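Local coordinates for vacuolar protein sorting 29 (Cryptosporidium parvum, PDB 2A22) that probably serves as a subunit of retromer, the coat complex that sorts membrane proteins from endosomes, using a fold related to calcineurin-like metallophosphoesterases, at residues Asp143-Gly148 against Lys161-Pro166; Leu153-Lys158 against Ser183-Ala188. All coordinates share one frame; numbering follows the deposited sequence.

Contact 1: residues Asp143-Gly148 against Lys161-Pro166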
loop_
_atom_site.group_PDB
_atom_site.type_symbol
_atom_site.label_atom_id
_atom_site.label_comp_id
_atom_site.label_asym_id
_atom_site.label_seq_id
_atom_site.Cartn_x
_atom_site.Cartn_y
_atom_site.Cartn_z
ATOM N N ASP A 143 10.646 -8.805 -6.212
ATOM C CA ASP A 143 11.500 -8.801 -5.019
ATOM C C ASP A 143 10.739 -8.407 -3.765
ATOM O O ASP A 143 11.084 -8.823 -2.674
ATOM C CB ASP A 143 12.660 -7.824 -5.206
ATOM C CG ASP A 143 13.436 -8.110 -6.451
ATOM O OD1 ASP A 143 13.927 -9.241 -6.575
ATOM O OD2 ASP A 143 13.529 -7.229 -7.322
ATOM N N ILE A 144 9.719 -7.566 -3.925
ATOM C CA ILE A 144 8.907 -7.092 -2.805
ATOM C C ILE A 144 7.453 -7.211 -3.228
ATOM O O ILE A 144 7.066 -6.788 -4.334
ATOM C CB ILE A 144 9.230 -5.612 -2.412
ATOM C CG1 ILE A 144 10.726 -5.426 -2.082
ATOM C CG2 ILE A 144 8.320 -5.143 -1.243
ATOM C CD1 ILE A 144 11.194 -3.943 -1.953
ATOM N N LEU A 145 6.651 -7.820 -2.373
ATOM C CA LEU A 145 5.220 -7.927 -2.647
ATOM C C LEU A 145 4.387 -7.102 -1.658
ATOM O O LEU A 145 4.479 -7.286 -0.432
ATOM C CB LEU A 145 4.777 -9.389 -2.622
ATOM C CG LEU A 145 3.287 -9.658 -2.851
ATOM C CD1 LEU A 145 2.847 -9.295 -4.306
ATOM C CD2 LEU A 145 2.946 -11.123 -2.557
ATOM N N VAL A 146 3.543 -6.226 -2.212
ATOM C CA VAL A 146 2.658 -5.374 -1.407
ATOM C C VAL A 146 1.173 -5.750 -1.601
ATOM O O VAL A 146 0.619 -5.647 -2.707
ATOM C CB VAL A 146 2.883 -3.889 -1.759
ATOM C CG1 VAL A 146 2.091 -2.962 -0.781
ATOM C CG2 VAL A 146 4.399 -3.561 -1.740
ATOM N N THR A 147 0.536 -6.181 -0.521
ATOM C CA THR A 147 -0.875 -6.566 -0.569
ATOM C C THR A 147 -1.621 -5.928 0.615
ATOM O O THR A 147 -0.992 -5.478 1.589
ATOM C CB THR A 147 -1.039 -8.104 -0.508
ATOM O OG1 THR A 147 -0.593 -8.572 0.774
ATOM C CG2 THR A 147 -0.207 -8.791 -1.612
ATOM N N GLY A 148 -2.953 -5.879 0.531
ATOM C CA GLY A 148 -3.775 -5.338 1.616
ATOM C C GLY A 148 -4.870 -6.301 2.037
ATOM O O GLY A 148 -4.606 -7.449 2.442
ATOM N N LYS A 161 12.914 -12.361 -0.007
ATOM C CA LYS A 161 11.824 -11.536 -0.559
ATOM C C LYS A 161 11.100 -10.827 0.585
ATOM O O LYS A 161 11.058 -11.336 1.712
ATOM C CB LYS A 161 10.855 -12.405 -1.384
ATOM C CG LYS A 161 11.569 -13.239 -2.493
ATOM C CD LYS A 161 11.925 -12.358 -3.694
ATOM C CE LYS A 161 13.116 -12.877 -4.493
ATOM N NZ LYS A 161 13.112 -14.354 -4.474
ATOM N N LEU A 162 10.538 -9.655 0.298
ATOM C CA LEU A 162 9.925 -8.845 1.337
ATOM C C LEU A 162 8.413 -8.732 1.115
ATOM O O LEU A 162 7.972 -8.434 -0.002
ATOM C CB LEU A 162 10.609 -7.483 1.385
ATOM C CG LEU A 162 10.282 -6.474 2.490
ATOM C CD1 LEU A 162 10.636 -7.008 3.896
ATOM C CD2 LEU A 162 11.000 -5.155 2.221
ATOM N N PHE A 163 7.634 -9.016 2.166
ATOM C CA PHE A 163 6.153 -9.021 2.123
ATOM C C PHE A 163 5.576 -7.958 3.043
ATOM O O PHE A 163 5.792 -8.000 4.263
ATOM C CB PHE A 163 5.608 -10.398 2.508
ATOM C CG PHE A 163 6.095 -11.498 1.613
ATOM C CD1 PHE A 163 5.357 -11.879 0.489
ATOM C CD2 PHE A 163 7.321 -12.108 1.849
ATOM C CE1 PHE A 163 5.829 -12.882 -0.382
ATOM C CE2 PHE A 163 7.800 -13.108 0.989
ATOM C CZ PHE A 163 7.048 -13.489 -0.130
ATOM N N LEU A 164 4.889 -6.979 2.453
ATOM C CA LEU A 164 4.398 -5.812 3.198
ATOM C C LEU A 164 2.880 -5.706 3.060
ATOM O O LEU A 164 2.325 -5.992 1.985
ATOM C CB LEU A 164 5.065 -4.540 2.663
ATOM C CG LEU A 164 6.615 -4.610 2.530
ATOM C CD1 LEU A 164 7.178 -3.418 1.836
ATOM C CD2 LEU A 164 7.253 -4.724 3.910
ATOM N N ASN A 165 2.221 -5.306 4.141
ATOM C CA ASN A 165 0.794 -4.974 4.114
ATOM C C ASN A 165 0.693 -3.707 4.924
ATOM O O ASN A 165 0.993 -3.735 6.105
ATOM C CB ASN A 165 -0.063 -6.100 4.735
ATOM C CG ASN A 165 -1.572 -5.822 4.699
ATOM O OD1 ASN A 165 -2.021 -4.669 4.754
ATOM N ND2 ASN A 165 -2.369 -6.908 4.642
ATOM N N PRO A 166 0.345 -2.587 4.268
ATOM C CA PRO A 166 0.345 -1.293 4.916
ATOM C C PRO A 166 -0.842 -1.093 5.856
ATOM O O PRO A 166 -0.898 -0.074 6.545
ATOM C CB PRO A 166 0.284 -0.324 3.730
ATOM C CG PRO A 166 -0.487 -1.033 2.718
ATOM C CD PRO A 166 -0.031 -2.472 2.844
HETATM O O HOH W 1 2.089 -8.921 1.617
#
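Ile144 and Leu162 pair as neighbours on two parallel strands, their side chains lying alongside one another, with CG1 of Ile144 4.0 Å from CB of Leu162. The same face is tightly filled: CG2 of Ile144 reaches CD1 of Leu164 at 3.7 Å, and Met185 and Met187 of strand 183-190 cover it. On the other face Leu145 sends CD2 to the edge of the Phe163 ring, 4.0 Å from CD1 of Phe163 and near the ring plane. Four backbone hydrogen bonds join the strands; the straightest runs from Leu164 N to Leu145 O, 2.9 Å with an N-H...O angle of 174°. At the partly exposed Asp143-Lys161 end the charged groups do not meet: OD1 of Asp143 and NZ of Lys161 stay 5.6 Å apart, while OD2 of Asp143 is bound by Lys115 N. At the far, buried end Thr147 holds OG1 between its backbone N and carbonyl carbon (chi1 66°), where a water donates to it at 2.8 Å and also to Leu164 O. Leu164 O thus accepts from both the water and Thr147 N, at 3.1 Å from the latter. Chemically, the pairing rests on backbone bonds and apolar packing, and the charged pair at its edge probably adds only a weak long-range attraction.

Contact 2: residues Leu153-Lys158 against Ser183-Ala188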
loop_
_atom_site.group_PDB
_atom_site.type_symbol
_atom_site.label_atom_id
_atom_site.label_comp_id
_atom_site.label_asym_id
_atom_site.label_seq_id
_atom_site.Cartn_x
_atom_site.Cartn_y
_atom_site.Cartn_z
ATOM N N LEU A 153 -1.482 -4.847 9.457
ATOM C CA LEU A 153 -0.184 -4.237 9.245
ATOM C C LEU A 153 0.901 -5.293 9.434
ATOM O O LEU A 153 0.931 -5.995 10.456
ATOM C CB LEU A 153 -0.005 -3.100 10.244
ATOM C CG LEU A 153 1.130 -2.078 10.172
ATOM C CD1 LEU A 153 1.213 -1.375 8.811
ATOM C CD2 LEU A 153 0.930 -1.084 11.329
ATOM N N ARG A 154 1.760 -5.447 8.432
ATOM C CA ARG A 154 2.790 -6.470 8.518
ATOM C C ARG A 154 3.994 -6.244 7.608
ATOM O O ARG A 154 3.861 -5.788 6.469
ATOM C CB ARG A 154 2.220 -7.851 8.215
ATOM C CG ARG A 154 3.186 -8.976 8.600
ATOM C CD ARG A 154 2.540 -10.344 8.491
ATOM N NE ARG A 154 2.000 -10.619 7.159
ATOM C CZ ARG A 154 1.377 -11.746 6.819
ATOM N NH1 ARG A 154 1.210 -12.723 7.700
ATOM N NH2 ARG A 154 0.911 -11.898 5.593
ATOM N N VAL A 155 5.157 -6.601 8.138
ATOM C CA VAL A 155 6.411 -6.633 7.405
ATOM C C VAL A 155 7.036 -7.983 7.696
ATOM O O VAL A 155 7.242 -8.325 8.865
ATOM C CB VAL A 155 7.416 -5.631 7.987
ATOM C CG1 VAL A 155 8.781 -5.727 7.256
ATOM C CG2 VAL A 155 6.847 -4.242 7.986
ATOM N N PHE A 156 7.357 -8.750 6.662
ATOM C CA PHE A 156 8.245 -9.867 6.907
ATOM C C PHE A 156 9.018 -10.253 5.671
ATOM O O PHE A 156 8.555 -10.031 4.534
ATOM C CB PHE A 156 7.504 -11.081 7.492
ATOM C CG PHE A 156 6.685 -11.829 6.499
ATOM C CD1 PHE A 156 7.219 -12.920 5.828
ATOM C CD2 PHE A 156 5.362 -11.462 6.255
ATOM C CE1 PHE A 156 6.469 -13.625 4.896
ATOM C CE2 PHE A 156 4.577 -12.176 5.336
ATOM C CZ PHE A 156 5.148 -13.259 4.642
ATOM N N GLU A 157 10.192 -10.831 5.924
ATOM C CA GLU A 157 11.065 -11.333 4.891
ATOM C C GLU A 157 11.021 -12.852 4.910
ATOM O O GLU A 157 10.916 -13.460 5.962
ATOM C CB GLU A 157 12.492 -10.782 5.088
ATOM C CG GLU A 157 13.553 -11.324 4.110
ATOM C CD GLU A 157 14.222 -12.596 4.626
ATOM O OE1 GLU A 157 14.406 -12.698 5.862
ATOM O OE2 GLU A 157 14.545 -13.495 3.813
ATOM N N LYS A 158 11.078 -13.453 3.731
ATOM C CA LYS A 158 11.149 -14.907 3.608
ATOM C C LYS A 158 11.919 -15.219 2.333
ATOM O O LYS A 158 11.542 -14.754 1.251
ATOM C CB LYS A 158 9.758 -15.531 3.547
ATOM C CG LYS A 158 9.792 -17.067 3.542
ATOM C CD LYS A 158 8.386 -17.681 3.702
ATOM C CE LYS A 158 8.420 -19.218 3.594
ATOM N NZ LYS A 158 9.629 -19.840 4.267
ATOM N N SER A 183 -2.994 3.153 9.534
ATOM C CA SER A 183 -1.554 2.939 9.280
ATOM C C SER A 183 -1.228 3.097 7.802
ATOM O O SER A 183 -2.130 3.074 6.956
ATOM C CB SER A 183 -1.099 1.549 9.753
ATOM O OG SER A 183 -1.802 0.516 9.045
ATOM N N PHE A 184 0.068 3.266 7.516
ATOM C CA PHE A 184 0.621 3.260 6.171
ATOM C C PHE A 184 2.137 3.046 6.321
ATOM O O PHE A 184 2.664 3.005 7.449
ATOM C CB PHE A 184 0.289 4.562 5.406
ATOM C CG PHE A 184 0.964 5.800 5.979
ATOM C CD1 PHE A 184 2.248 6.185 5.555
ATOM C CD2 PHE A 184 0.314 6.577 6.934
ATOM C CE1 PHE A 184 2.869 7.329 6.074
ATOM C CE2 PHE A 184 0.920 7.705 7.476
ATOM C CZ PHE A 184 2.205 8.094 7.032
ATOM N N MET A 185 2.825 2.926 5.187
ATOM C CA MET A 185 4.276 2.780 5.169
ATOM C C MET A 185 4.921 3.762 4.202
ATOM O O MET A 185 4.358 4.105 3.156
ATOM C CB MET A 185 4.667 1.366 4.762
ATOM C CG MET A 185 4.204 0.316 5.743
ATOM S SD MET A 185 4.480 -1.291 5.045
ATOM C CE MET A 185 3.975 -2.293 6.435
ATOM N N LEU A 186 6.108 4.216 4.563
ATOM C CA LEU A 186 6.928 4.962 3.625
ATOM C C LEU A 186 8.228 4.193 3.508
ATOM O O LEU A 186 8.859 3.896 4.515
ATOM C CB LEU A 186 7.115 6.408 4.082
ATOM C CG LEU A 186 5.924 7.357 3.847
ATOM C CD1 LEU A 186 6.031 8.617 4.704
ATOM C CD2 LEU A 186 5.864 7.755 2.378
ATOM N N MET A 187 8.583 3.808 2.280
ATOM C CA MET A 187 9.715 2.910 2.026
ATOM C C MET A 187 10.775 3.667 1.224
ATOM O O MET A 187 10.528 4.060 0.060
ATOM C CB MET A 187 9.231 1.667 1.235
ATOM C CG MET A 187 10.334 0.625 0.912
ATOM S SD MET A 187 9.693 -0.868 0.139
ATOM C CE MET A 187 9.766 -1.963 1.507
ATOM N N ALA A 188 11.944 3.887 1.826
ATOM C CA ALA A 188 13.036 4.559 1.114
ATOM C C ALA A 188 13.883 3.489 0.441
ATOM O O ALA A 188 14.380 2.565 1.102
ATOM C CB ALA A 188 13.903 5.382 2.052
#
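OG of Ser183 is hydrogen-bonded to the carbonyl O of Pro166 and packs against CD1 of Leu153, 3.6 Å from OG. The contact bridges the two sheets of the alpha-beta-beta-alpha sandwich: strand 154-158 is an outermost strand of one, strand 183-190 an inner strand of the other. The isobutyl group of Leu153 also touches the serine's carbon, CD2 of Leu153 to CB of Ser183 3.7 Å. Deeper in, Met185 supplies most of the remaining contact. Its chain runs extended beyond CG (chi2 171°, chi3 176°), which carries the terminal methyl across to the opposing sheet. There CE meets CD1 of Leu153, the two side chains passing in opposite directions, and CG2 of Val155, each at 3.8 Å. Val198 and Leu196 of strand 193-202 border Leu153 and Val155 respectively. The CB of Arg154 points away from strand 183-190; the guanidinium has one face over CE2 of Phe156, offset toward the rim of the group, and NH2 is hydrogen-bonded to Asp128 O. The backbone of Arg154 does take part, its carbonyl O standing 3.5 Å from the methyl CE of Met185.

How the contacts relate
Contact 1 lies within one sheet, whereas contact 2 spans the gap to the second; their centres are about 7 Å apart. Strand 154-158 adjoins strand 161-165, and Phe163 N sits 2.7 Å from Phe156 O in a probable hydrogen bond. A further touch joins the contacts across the sandwich: Asn165 O lies 3.3 Å from Met185 CE. The Met185 methyl thus approaches both neighbouring strands of the first sheet. Gly148, at the end of contact 1, directly precedes His149, which with Asp87 and His120 may form an empty metal site; their donor atoms face one vacant point, consistent with the metal site of metallophosphoesterase relatives, though metal binding here is unconfirmed.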